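Local structure of fucose-specific lectin (Aleuria aurantia, 6GKE) at residues R24-D29 against I74-Y79; G249-A254 against K296-G301; I144-W149 against A155-G160. The protein binds L-fucose, most strongly alpha-1,6-linked core fucose on glycoproteins, as a homodimeric six-bladed beta-propeller lectin with five sugar sites per monomer. The protein carries 1 engineered substitution. All blocks are in the same frame, centred on the assembly; numbering follows the deposited sequence.

Contact 1 (R24-D29 against I74-Y79). With FUC (alpha-L-fucopyranose), chain C; FUC (alpha-L-fucopyranose), chain B.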
loop_
_atom_site.group_PDB
_atom_site.type_symbol
_atom_site.label_atom_id
_atom_site.label_comp_id
_atom_site.label_asym_id
_atom_site.label_seq_id
_atom_site.Cartn_x
_atom_site.Cartn_y
_atom_site.Cartn_z
ATOM N N ARG A 24 20.895 -0.123 -10.934
ATOM C CA ARG A 24 20.498 -0.279 -9.549
ATOM C C ARG A 24 19.207 0.511 -9.350
ATOM O O ARG A 24 19.048 1.598 -9.891
ATOM C CB ARG A 24 21.560 0.232 -8.571
ATOM C CG ARG A 24 22.952 -0.357 -8.757
ATOM C CD ARG A 24 23.040 -1.817 -8.359
ATOM N NE ARG A 24 24.388 -2.368 -8.495
ATOM C CZ ARG A 24 24.884 -2.927 -9.599
ATOM N NH1 ARG A 24 24.134 -3.069 -10.682
ATOM N NH2 ARG A 24 26.141 -3.336 -9.615
ATOM N N VAL A 25 18.297 -0.055 -8.557
ATOM C CA VAL A 25 17.073 0.633 -8.199
ATOM C C VAL A 25 16.914 0.547 -6.680
ATOM O O VAL A 25 17.226 -0.474 -6.068
ATOM C CB VAL A 25 15.860 0.103 -8.990
ATOM C CG1 VAL A 25 15.595 -1.367 -8.758
ATOM C CG2 VAL A 25 14.608 0.927 -8.742
ATOM N N TYR A 26 16.454 1.665 -6.104
ATOM C CA TYR A 26 16.315 1.874 -4.672
ATOM C C TYR A 26 14.843 2.118 -4.357
ATOM O O TYR A 26 14.154 2.862 -5.064
ATOM C CB TYR A 26 17.178 3.054 -4.197
ATOM C CG TYR A 26 18.621 2.820 -4.538
ATOM C CD1 TYR A 26 19.409 1.987 -3.762
ATOM C CD2 TYR A 26 19.159 3.313 -5.714
ATOM C CE1 TYR A 26 20.703 1.668 -4.130
ATOM C CE2 TYR A 26 20.452 3.005 -6.098
ATOM C CZ TYR A 26 21.219 2.166 -5.315
ATOM O OH TYR A 26 22.469 1.817 -5.731
ATOM N N PHE A 27 14.381 1.486 -3.276
ATOM C CA PHE A 27 13.010 1.598 -2.829
ATOM C C PHE A 27 12.996 1.378 -1.320
ATOM O O PHE A 27 13.973 0.899 -0.749
ATOM C CB PHE A 27 12.120 0.581 -3.552
ATOM C CG PHE A 27 12.451 -0.862 -3.253
ATOM C CD1 PHE A 27 13.403 -1.556 -3.989
ATOM C CD2 PHE A 27 11.819 -1.528 -2.213
ATOM C CE1 PHE A 27 13.703 -2.879 -3.692
ATOM C CE2 PHE A 27 12.119 -2.849 -1.916
ATOM C CZ PHE A 27 13.059 -3.520 -2.657
ATOM N N GLN A 28 11.866 1.693 -0.690
ATOM C CA GLN A 28 11.740 1.534 0.743
ATOM C C GLN A 28 10.886 0.308 1.058
ATOM O O GLN A 28 9.905 0.012 0.372
ATOM C CB GLN A 28 11.135 2.796 1.358
ATOM C CG GLN A 28 11.271 2.868 2.869
ATOM C CD GLN A 28 10.995 4.262 3.373
ATOM O OE1 GLN A 28 10.097 4.954 2.879
ATOM N NE2 GLN A 28 11.769 4.690 4.362
ATOM N N ASP A 29 11.269 -0.377 2.136
ATOM C CA ASP A 29 10.549 -1.544 2.615
ATOM C C ASP A 29 9.619 -1.148 3.773
ATOM O O ASP A 29 9.549 0.008 4.203
ATOM C CB ASP A 29 11.506 -2.691 2.953
ATOM C CG ASP A 29 12.379 -2.514 4.186
ATOM O OD1 ASP A 29 12.017 -1.707 5.065
ATOM O OD2 ASP A 29 13.420 -3.209 4.254
ATOM N N ILE A 74 32.911 2.039 -8.399
ATOM C CA ILE A 74 31.636 2.672 -8.662
ATOM C C ILE A 74 31.222 3.457 -7.420
ATOM O O ILE A 74 31.150 2.903 -6.331
ATOM C CB ILE A 74 30.568 1.634 -9.049
ATOM C CG1 ILE A 74 30.972 0.823 -10.285
ATOM C CG2 ILE A 74 29.215 2.303 -9.237
ATOM C CD1 ILE A 74 31.213 1.643 -11.531
ATOM N N GLN A 75 30.947 4.750 -7.613
ATOM C CA GLN A 75 30.412 5.599 -6.561
ATOM C C GLN A 75 28.898 5.730 -6.751
ATOM O O GLN A 75 28.423 5.975 -7.855
ATOM C CB GLN A 75 31.069 6.981 -6.585
ATOM C CG GLN A 75 32.576 6.951 -6.381
ATOM C CD GLN A 75 32.989 6.851 -4.934
ATOM O OE1 GLN A 75 32.224 7.148 -4.017
ATOM N NE2 GLN A 75 34.227 6.430 -4.721
ATOM N N ILE A 76 28.156 5.561 -5.652
ATOM C CA ILE A 76 26.720 5.792 -5.652
ATOM C C ILE A 76 26.407 6.715 -4.478
ATOM O O ILE A 76 27.004 6.592 -3.406
ATOM C CB ILE A 76 25.895 4.491 -5.570
ATOM C CG1 ILE A 76 26.317 3.498 -6.654
ATOM C CG2 ILE A 76 24.405 4.799 -5.630
ATOM C CD1 ILE A 76 25.814 2.090 -6.442
ATOM N N ARG A 77 25.467 7.632 -4.691
ATOM C CA ARG A 77 24.921 8.441 -3.611
ATOM C C ARG A 77 23.401 8.329 -3.669
ATOM O O ARG A 77 22.812 8.514 -4.738
ATOM C CB ARG A 77 25.346 9.908 -3.731
ATOM C CG ARG A 77 26.849 10.129 -3.803
ATOM C CD ARG A 77 27.566 9.751 -2.516
ATOM N NE ARG A 77 28.999 10.022 -2.566
ATOM C CZ ARG A 77 29.935 9.170 -2.991
ATOM N NH1 ARG A 77 29.612 7.960 -3.418
ATOM N NH2 ARG A 77 31.206 9.539 -2.995
ATOM N N VAL A 78 22.796 8.008 -2.518
ATOM C CA VAL A 78 21.357 7.905 -2.383
ATOM C C VAL A 78 20.912 8.953 -1.365
ATOM O O VAL A 78 21.379 8.947 -0.233
ATOM C CB VAL A 78 20.907 6.495 -1.960
ATOM C CG1 VAL A 78 19.395 6.431 -1.806
ATOM C CG2 VAL A 78 21.384 5.440 -2.943
ATOM N N TYR A 79 20.016 9.844 -1.801
ATOM C CA TYR A 79 19.490 10.940 -0.986
ATOM C C TYR A 79 18.112 10.562 -0.458
ATOM O O TYR A 79 17.317 9.928 -1.149
ATOM C CB TYR A 79 19.465 12.242 -1.799
ATOM C CG TYR A 79 20.864 12.594 -2.222
ATOM C CD1 TYR A 79 21.756 13.091 -1.288
ATOM C CD2 TYR A 79 21.348 12.296 -3.486
ATOM C CE1 TYR A 79 23.086 13.307 -1.598
ATOM C CE2 TYR A 79 22.677 12.506 -3.816
ATOM C CZ TYR A 79 23.553 12.997 -2.864
ATOM O OH TYR A 79 24.875 13.143 -3.175
HETATM C C1 FUC C . 27.268 -4.353 -6.206
HETATM C C2 FUC C . 26.184 -4.142 -5.167
HETATM C C3 FUC C . 26.437 -2.861 -4.375
HETATM C C4 FUC C . 26.638 -1.684 -5.318
HETATM C C5 FUC C . 27.765 -2.012 -6.291
HETATM C C6 FUC C . 28.024 -0.911 -7.309
HETATM O O1 FUC C . 28.465 -4.673 -5.509
HETATM O O2 FUC C . 26.174 -5.258 -4.269
HETATM O O3 FUC C . 25.368 -2.635 -3.450
HETATM O O4 FUC C . 25.454 -1.410 -6.074
HETATM O O5 FUC C . 27.421 -3.195 -7.015
HETATM C C1 FUC B . 31.607 11.743 -0.014
HETATM C C2 FUC B . 30.341 12.122 0.744
HETATM C C3 FUC B . 29.905 13.536 0.382
HETATM C C4 FUC B . 29.751 13.634 -1.134
HETATM C C5 FUC B . 31.085 13.289 -1.786
HETATM C C6 FUC B . 31.057 13.370 -3.301
HETATM O O2 FUC B . 30.575 12.029 2.153
HETATM O O3 FUC B . 28.710 13.881 1.090
HETATM O O4 FUC B . 28.775 12.711 -1.635
HETATM O O5 FUC B . 31.452 11.947 -1.418
#
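R24 reaches I76 through its CG, which lies 4.4 Å from I76 CD1, while the rest of the side chain turns outward to the sugar. Its CG sits beside the backbone N (chi1 -54°) and the chain bends again at chi2, and this double turn brings the guanidinium edge-on to the fucose of chain C. R24 NE donates to fucose O4, and R24 NH2 gives fucose O5 a straighter bond, 165° at the hydrogen; Q22 holds NH1. I76 CD1 lies 3.5 Å from the fucose hydroxyl O4, and I74 CG2 lies against the methyl carbon C6. Two residues on, Y26 carries most of the packing. V78 CG2 stands almost exactly over the centre of its ring, a CH-pi contact of 3.8 Å to the centroid and 3° off the normal. I76 meets the phenol end obliquely, CD1 3.4 Å from Y26 OH and CG2 a little farther off. The hydroxyl itself is hydrogen-bonded to E36, a fucose-binding residue, and so acts as a second-shell contact of the pocket. R77 points the opposite way from its neighbours I76 and V78, toward the next site: NE donates to O4 and NH2 to O5 of the chain B fucose. NH1 donates to I76 O, and in the modelled conformer of Q75 both NH1 and NH2 reach its OE1, which would help hold the guanidinium plane. The axes of the two short strand segments come within 9.8 Å and run roughly parallel, with no hydrogen bond joining them. Such face-to-face packing of second strands from adjacent blades belongs to the beta-propeller, here with a fucose site between the blades.

Contact 2 (G249-A254 against K296-G301). With FUC (alpha-L-fucopyranose), chain G.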
loop_
_atom_site.group_PDB
_atom_site.type_symbol
_atom_site.label_atom_id
_atom_site.label_comp_id
_atom_site.label_asym_id
_atom_site.label_seq_id
_atom_site.Cartn_x
_atom_site.Cartn_y
_atom_site.Cartn_z
ATOM N N GLY A 249 3.685 12.381 -25.540
ATOM C CA GLY A 249 2.928 11.200 -25.889
ATOM C C GLY A 249 2.922 10.197 -24.757
ATOM O O GLY A 249 3.840 10.144 -23.946
ATOM N N GLN A 250 1.861 9.391 -24.716
ATOM C CA GLN A 250 1.734 8.330 -23.739
ATOM C C GLN A 250 2.594 7.131 -24.146
ATOM O O GLN A 250 2.683 6.777 -25.320
ATOM C CB GLN A 250 0.279 7.891 -23.590
ATOM C CG GLN A 250 -0.611 8.948 -22.954
ATOM C CD GLN A 250 -2.044 8.490 -22.818
ATOM O OE1 GLN A 250 -2.433 7.432 -23.294
ATOM N NE2 GLN A 250 -2.847 9.282 -22.132
ATOM N N ILE A 251 3.211 6.514 -23.136
ATOM C CA ILE A 251 3.864 5.228 -23.238
ATOM C C ILE A 251 2.920 4.231 -22.581
ATOM O O ILE A 251 2.695 4.316 -21.379
ATOM C CB ILE A 251 5.235 5.253 -22.543
ATOM C CG1 ILE A 251 6.202 6.187 -23.272
ATOM C CG2 ILE A 251 5.799 3.843 -22.397
ATOM C CD1 ILE A 251 7.431 6.534 -22.469
ATOM N N LYS A 252 2.332 3.342 -23.381
ATOM C CA LYS A 252 1.279 2.500 -22.869
ATOM C C LYS A 252 1.202 1.199 -23.666
ATOM O O LYS A 252 1.760 1.071 -24.753
ATOM C CB LYS A 252 -0.058 3.241 -22.880
ATOM C CG LYS A 252 -0.583 3.640 -24.248
ATOM C CD LYS A 252 -1.836 4.469 -24.120
ATOM C CE LYS A 252 -2.418 4.923 -25.439
ATOM N NZ LYS A 252 -3.609 5.777 -25.225
ATOM N N ASP A 253 0.484 0.254 -23.062
ATOM C CA ASP A 253 0.259 -1.084 -23.556
ATOM C C ASP A 253 -1.251 -1.318 -23.512
ATOM O O ASP A 253 -1.837 -1.298 -22.437
ATOM C CB ASP A 253 1.044 -2.070 -22.687
ATOM C CG ASP A 253 0.845 -3.544 -22.992
ATOM O OD1 ASP A 253 -0.089 -3.874 -23.743
ATOM O OD2 ASP A 253 1.633 -4.352 -22.459
ATOM N N ALA A 254 -1.869 -1.517 -24.679
ATOM C CA ALA A 254 -3.324 -1.641 -24.770
ATOM C C ALA A 254 -3.833 -2.825 -23.934
ATOM O O ALA A 254 -4.973 -2.799 -23.462
ATOM C CB ALA A 254 -3.736 -1.770 -26.215
ATOM N N LYS A 296 12.510 -1.815 -31.353
ATOM C CA LYS A 296 11.319 -2.474 -30.796
ATOM C C LYS A 296 10.332 -1.431 -30.248
ATOM O O LYS A 296 9.126 -1.540 -30.473
ATOM C CB LYS A 296 11.724 -3.447 -29.684
ATOM N N GLY A 297 10.852 -0.438 -29.520
ATOM C CA GLY A 297 10.040 0.568 -28.849
ATOM C C GLY A 297 9.909 0.270 -27.368
ATOM O O GLY A 297 10.797 -0.346 -26.778
ATOM N N TRP A 298 8.790 0.712 -26.787
ATOM C CA TRP A 298 8.524 0.609 -25.360
ATOM C C TRP A 298 7.744 -0.664 -25.030
ATOM O O TRP A 298 6.795 -1.016 -25.719
ATOM C CB TRP A 298 7.720 1.815 -24.888
ATOM C CG TRP A 298 8.489 3.094 -24.860
ATOM C CD1 TRP A 298 8.470 4.095 -25.786
ATOM C CD2 TRP A 298 9.397 3.511 -23.829
ATOM N NE1 TRP A 298 9.286 5.116 -25.387
ATOM C CE2 TRP A 298 9.882 4.782 -24.199
ATOM C CE3 TRP A 298 9.833 2.940 -22.628
ATOM C CZ2 TRP A 298 10.781 5.488 -23.403
ATOM C CZ3 TRP A 298 10.719 3.641 -21.843
ATOM C CH2 TRP A 298 11.181 4.901 -22.224
ATOM N N SER A 299 8.110 -1.303 -23.919
ATOM C CA SER A 299 7.363 -2.433 -23.389
ATOM C C SER A 299 7.568 -2.509 -21.879
ATOM O O SER A 299 8.508 -1.933 -21.352
ATOM C CB SER A 299 7.771 -3.723 -24.054
ATOM O OG SER A 299 9.147 -3.988 -23.841
ATOM N N ILE A 300 6.679 -3.236 -21.198
ATOM C CA ILE A 300 6.858 -3.527 -19.789
ATOM C C ILE A 300 7.836 -4.701 -19.675
ATOM O O ILE A 300 7.635 -5.748 -20.287
ATOM C CB ILE A 300 5.511 -3.796 -19.093
ATOM C CG1 ILE A 300 4.602 -2.569 -19.177
ATOM C CG2 ILE A 300 5.729 -4.236 -17.651
ATOM C CD1 ILE A 300 3.167 -2.831 -18.796
ATOM N N GLY A 301 8.900 -4.502 -18.894
ATOM C CA GLY A 301 9.974 -5.480 -18.759
ATOM C C GLY A 301 9.780 -6.420 -17.579
ATOM O O GLY A 301 8.680 -6.569 -17.040
HETATM C C1 FUC G . 12.543 8.634 -29.362
HETATM C C2 FUC G . 11.262 8.694 -28.543
HETATM C C3 FUC G . 11.118 7.431 -27.693
HETATM C C4 FUC G . 12.382 7.207 -26.853
HETATM C C5 FUC G . 13.581 7.168 -27.786
HETATM C C6 FUC G . 14.915 6.969 -27.078
HETATM O O1 FUC G . 12.423 7.600 -30.343
HETATM O O2 FUC G . 10.146 8.826 -29.431
HETATM O O3 FUC G . 9.938 7.525 -26.896
HETATM O O4 FUC G . 12.602 8.267 -25.912
HETATM O O5 FUC G . 13.669 8.390 -28.516
HETATM O O HOH W 1 3.912 -0.902 -25.101
HETATM O O HOH W 2 4.362 -4.191 -22.715
#
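Dispersion contacts between I251 and W298 dominate here. The isoleucine lies along one face of the indole: CD1 is over the six-membered ring, 3.7 Å from its centroid and 22° off the normal, which makes a CH-pi contact, and it comes within 3.5 Å of W298 CE2. The other branch, CG2, rests 3.7 Å from W298 CG, near the root of the ring. With CG1 beside the backbone N (chi1 -66°) and CD1 extended beyond it, the aliphatic chain spans both rings of the indole. Farther along, I300 CD1 approaches D253 OD2 loosely.

Strand 249-251 is the outermost strand of one propeller blade and strand 297-300 that of the next. I251 of one blade backs W298 of the next, in a fucose site formed between them. At the indole edge, W298 NE1 donates a nearly straight hydrogen bond, 172° at the hydrogen, to O3 of the fucose of chain G, 2.9 Å away. R226 and E238 bind the same sugar, and W292 meets the indole edge-to-face.

No direct hydrogen bond crosses between the segments; water does the polar work. One molecule donates to both K252 O and W298 O, joining the two backbones. A second donates to D253 OD2 at 2.7 Å and accepts from I300 N. The other carboxylate oxygen, OD1, is held by S255. Within segment 249-254, K252 NZ reaches back to Q250 OE1 at 2.8 Å.

Contact 3 (I144-W149 against A155-G160). With FUC (alpha-L-fucopyranose), chain B; FUC (alpha-L-fucopyranose), chain E; NDG (2-acetamido-2-deoxy-alpha-D-glucopyranose), chain D.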
loop_
_atom_site.group_PDB
_atom_site.type_symbol
_atom_site.label_atom_id
_atom_site.label_comp_id
_atom_site.label_asym_id
_atom_site.label_seq_id
_atom_site.Cartn_x
_atom_site.Cartn_y
_atom_site.Cartn_z
ATOM N N ILE A 144 11.727 25.612 -5.249
ATOM C CA ILE A 144 12.694 24.536 -5.235
ATOM C C ILE A 144 14.043 25.114 -4.807
ATOM O O ILE A 144 14.442 26.179 -5.260
ATOM C CB ILE A 144 12.756 23.843 -6.605
ATOM C CG1 ILE A 144 11.457 23.081 -6.867
ATOM C CG2 ILE A 144 13.984 22.947 -6.724
ATOM C CD1 ILE A 144 11.249 22.736 -8.315
ATOM N N HIS A 145 14.713 24.385 -3.913
ATOM C CA HIS A 145 16.019 24.739 -3.411
ATOM C C HIS A 145 17.043 23.708 -3.878
ATOM O O HIS A 145 16.703 22.555 -4.124
ATOM C CB HIS A 145 15.999 24.812 -1.886
ATOM C CG HIS A 145 15.133 25.909 -1.374
ATOM N ND1 HIS A 145 15.644 27.139 -1.006
ATOM C CD2 HIS A 145 13.794 25.987 -1.204
ATOM C CE1 HIS A 145 14.654 27.914 -0.604
ATOM N NE2 HIS A 145 13.513 27.231 -0.717
ATOM N N GLU A 146 18.301 24.145 -3.938
ATOM C CA GLU A 146 19.404 23.342 -4.438
ATOM C C GLU A 146 20.513 23.289 -3.386
ATOM O O GLU A 146 20.871 24.325 -2.814
ATOM C CB GLU A 146 19.919 23.993 -5.721
ATOM C CG GLU A 146 21.108 23.315 -6.375
ATOM C CD GLU A 146 21.734 24.175 -7.457
ATOM O OE1 GLU A 146 22.046 25.344 -7.140
ATOM O OE2 GLU A 146 21.906 23.686 -8.600
ATOM N N TYR A 147 21.077 22.097 -3.174
ATOM C CA TYR A 147 22.323 21.939 -2.413
ATOM C C TYR A 147 23.393 21.423 -3.382
ATOM O O TYR A 147 23.109 20.650 -4.296
ATOM C CB TYR A 147 22.145 21.094 -1.136
ATOM C CG TYR A 147 22.593 21.867 0.080
ATOM C CD1 TYR A 147 21.789 22.872 0.599
ATOM C CD2 TYR A 147 23.860 21.713 0.626
ATOM C CE1 TYR A 147 22.223 23.693 1.626
ATOM C CE2 TYR A 147 24.310 22.529 1.656
ATOM C CZ TYR A 147 23.490 23.526 2.154
ATOM O OH TYR A 147 23.918 24.361 3.149
ATOM N N VAL A 148 24.620 21.895 -3.163
ATOM C CA VAL A 148 25.701 21.842 -4.139
ATOM C C VAL A 148 26.903 21.107 -3.546
ATOM O O VAL A 148 27.386 21.511 -2.491
ATOM C CB VAL A 148 26.113 23.283 -4.501
ATOM C CG1 VAL A 148 27.378 23.343 -5.343
ATOM C CG2 VAL A 148 24.972 24.037 -5.168
ATOM N N TRP A 149 27.417 20.093 -4.251
ATOM C CA TRP A 149 28.724 19.505 -3.951
ATOM C C TRP A 149 29.637 19.698 -5.155
ATOM O O TRP A 149 29.454 19.029 -6.171
ATOM C CB TRP A 149 28.680 18.003 -3.645
ATOM C CG TRP A 149 30.060 17.422 -3.517
ATOM C CD1 TRP A 149 30.931 17.045 -4.504
ATOM C CD2 TRP A 149 30.756 17.209 -2.282
ATOM N NE1 TRP A 149 32.111 16.605 -3.961
ATOM C CE2 TRP A 149 32.027 16.686 -2.596
ATOM C CE3 TRP A 149 30.412 17.397 -0.942
ATOM C CZ2 TRP A 149 32.954 16.354 -1.608
ATOM C CZ3 TRP A 149 31.327 17.071 0.032
ATOM C CH2 TRP A 149 32.577 16.552 -0.299
ATOM N N ALA A 155 24.950 25.691 -0.014
ATOM C CA ALA A 155 23.665 26.015 -0.603
ATOM C C ALA A 155 23.868 26.571 -2.016
ATOM O O ALA A 155 24.857 27.255 -2.301
ATOM C CB ALA A 155 22.922 26.995 0.265
ATOM N N GLY A 156 22.895 26.278 -2.878
ATOM C CA GLY A 156 22.824 26.838 -4.206
ATOM C C GLY A 156 21.603 27.719 -4.375
ATOM O O GLY A 156 21.270 28.527 -3.506
ATOM N N ALA A 157 20.942 27.551 -5.519
ATOM C CA ALA A 157 19.867 28.425 -5.948
ATOM C C ALA A 157 18.532 28.044 -5.298
ATOM O O ALA A 157 18.366 26.975 -4.715
ATOM C CB ALA A 157 19.752 28.375 -7.454
ATOM N N SER A 158 17.580 28.970 -5.439
ATOM C CA SER A 158 16.181 28.658 -5.239
ATOM C C SER A 158 15.374 29.339 -6.346
ATOM O O SER A 158 15.697 30.431 -6.798
ATOM C CB SER A 158 15.698 29.031 -3.868
ATOM O OG SER A 158 15.625 30.436 -3.738
ATOM N N PHE A 159 14.352 28.619 -6.816
ATOM C CA PHE A 159 13.601 29.044 -7.990
ATOM C C PHE A 159 12.260 28.320 -8.047
ATOM O O PHE A 159 12.075 27.277 -7.430
ATOM C CB PHE A 159 14.396 28.788 -9.276
ATOM C CG PHE A 159 14.914 27.380 -9.432
ATOM C CD1 PHE A 159 14.100 26.359 -9.903
ATOM C CD2 PHE A 159 16.225 27.076 -9.103
ATOM C CE1 PHE A 159 14.589 25.066 -10.031
ATOM C CE2 PHE A 159 16.712 25.785 -9.235
ATOM C CZ PHE A 159 15.890 24.782 -9.691
ATOM N N GLY A 160 11.332 28.894 -8.815
ATOM C CA GLY A 160 10.074 28.251 -9.109
ATOM C C GLY A 160 9.010 28.552 -8.073
ATOM O O GLY A 160 9.291 28.968 -6.954
HETATM C C1 FUC B . 31.607 11.743 -0.014
HETATM C C2 FUC B . 30.341 12.122 0.744
HETATM C C3 FUC B . 29.905 13.536 0.382
HETATM C C4 FUC B . 29.751 13.634 -1.134
HETATM C C5 FUC B . 31.085 13.289 -1.786
HETATM C C6 FUC B . 31.057 13.370 -3.301
HETATM O O2 FUC B . 30.575 12.029 2.153
HETATM O O3 FUC B . 28.710 13.881 1.090
HETATM O O4 FUC B . 28.775 12.711 -1.635
HETATM O O5 FUC B . 31.452 11.947 -1.418
HETATM C C1 FUC E . 26.821 26.528 -8.707
HETATM C C2 FUC E . 25.432 26.730 -8.117
HETATM C C3 FUC E . 24.429 26.945 -9.259
HETATM C C4 FUC E . 24.504 25.787 -10.257
HETATM C C5 FUC E . 25.927 25.745 -10.797
HETATM C C6 FUC E . 26.123 24.667 -11.843
HETATM O O1 FUC E . 27.245 27.782 -9.240
HETATM O O2 FUC E . 25.450 27.837 -7.193
HETATM O O3 FUC E . 23.109 27.122 -8.745
HETATM O O4 FUC E . 24.239 24.526 -9.637
HETATM O O5 FUC E . 26.832 25.506 -9.717
HETATM C C1 NDG D . 35.812 15.302 1.260
HETATM C C2 NDG D . 35.787 14.992 2.752
HETATM C C3 NDG D . 36.080 13.513 2.973
HETATM C C4 NDG D . 35.114 12.656 2.160
HETATM C C5 NDG D . 35.080 13.069 0.690
HETATM C C6 NDG D . 33.980 12.339 -0.070
HETATM C C7 NDG D . 36.370 16.783 4.335
HETATM C C8 NDG D . 37.490 17.523 5.007
HETATM O O5 NDG D . 34.860 14.477 0.585
HETATM O O3 NDG D . 35.939 13.209 4.364
HETATM O O4 NDG D . 35.472 11.274 2.254
HETATM O O6 NDG D . 32.664 12.563 0.481
HETATM O O7 NDG D . 35.202 17.064 4.567
HETATM N N2 NDG D . 36.739 15.816 3.485
HETATM O O1 NDG D . 37.122 15.069 0.727
#
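Y147 lays one face of its ring over the backbone of A155: the N lies 3.4 Å above the ring plane, displaced toward the rim, and A155 CA makes a CH-pi contact with the same ring. A155 CB adds an apolar touch at Y147 CE1, 3.6 Å away. On the same face of the sheet, H145 turns the flat of its imidazole to S158, whose CB stands 3.8 Å from the ring centroid. The other face carries I144 and F159, which meet through I144 CG2 and the CE1–CZ side of the phenyl ring; beyond them H192 stacks on F159.

These residues belong to a hairpin, strands 142-149 and 153-162, forming the outer half of a four-stranded propeller blade. I144 and F159 are a hydrogen-bonded antiparallel pair, and H145 and Y147 form non-hydrogen-bonded pairs with S158 and A155. The register slips by one residue between H145 and Y147, a beta bulge, and E146 sits opposite the irregularity.

There the glutamate stretches out: CG anti to the backbone N (chi1 178°) and the chain extended beyond it carry the carboxylate past G156 to the sugar. A157 N meets OE1 on its anti side, 3.0 Å away and 25° out of the carboxylate plane, in a bond of 169°. That same oxygen accepts from O3 of the chain E fucose at 2.6 Å, while OE2 takes the hydroxyl O4. R131 and W199 also bind this sugar. At the strand's far end W149, in the modelled conformer, presents a ring face to C5 and C6 of the chain B fucose, with NE1 3.5 Å from C6.

Followed from the N terminus, the three contacts come in series; none nests within or crosses another. Contact 1 closes a loop of 44 residues between the second strands of the first two blades. Contact 3 is local, a hairpin within the third blade with five residues between its segments. Contact 2 closes last, over 41 residues, joining the outermost strands of the fifth and sixth blades. Contacts 1 and 3 share the fucose of chain B, reached by R77 from one and W149 from the other, although their nearest protein atoms stay about 6 Å apart. Contacts 2 and 3 lie on opposite sides of the chain's centre, their centres about 34 Å apart.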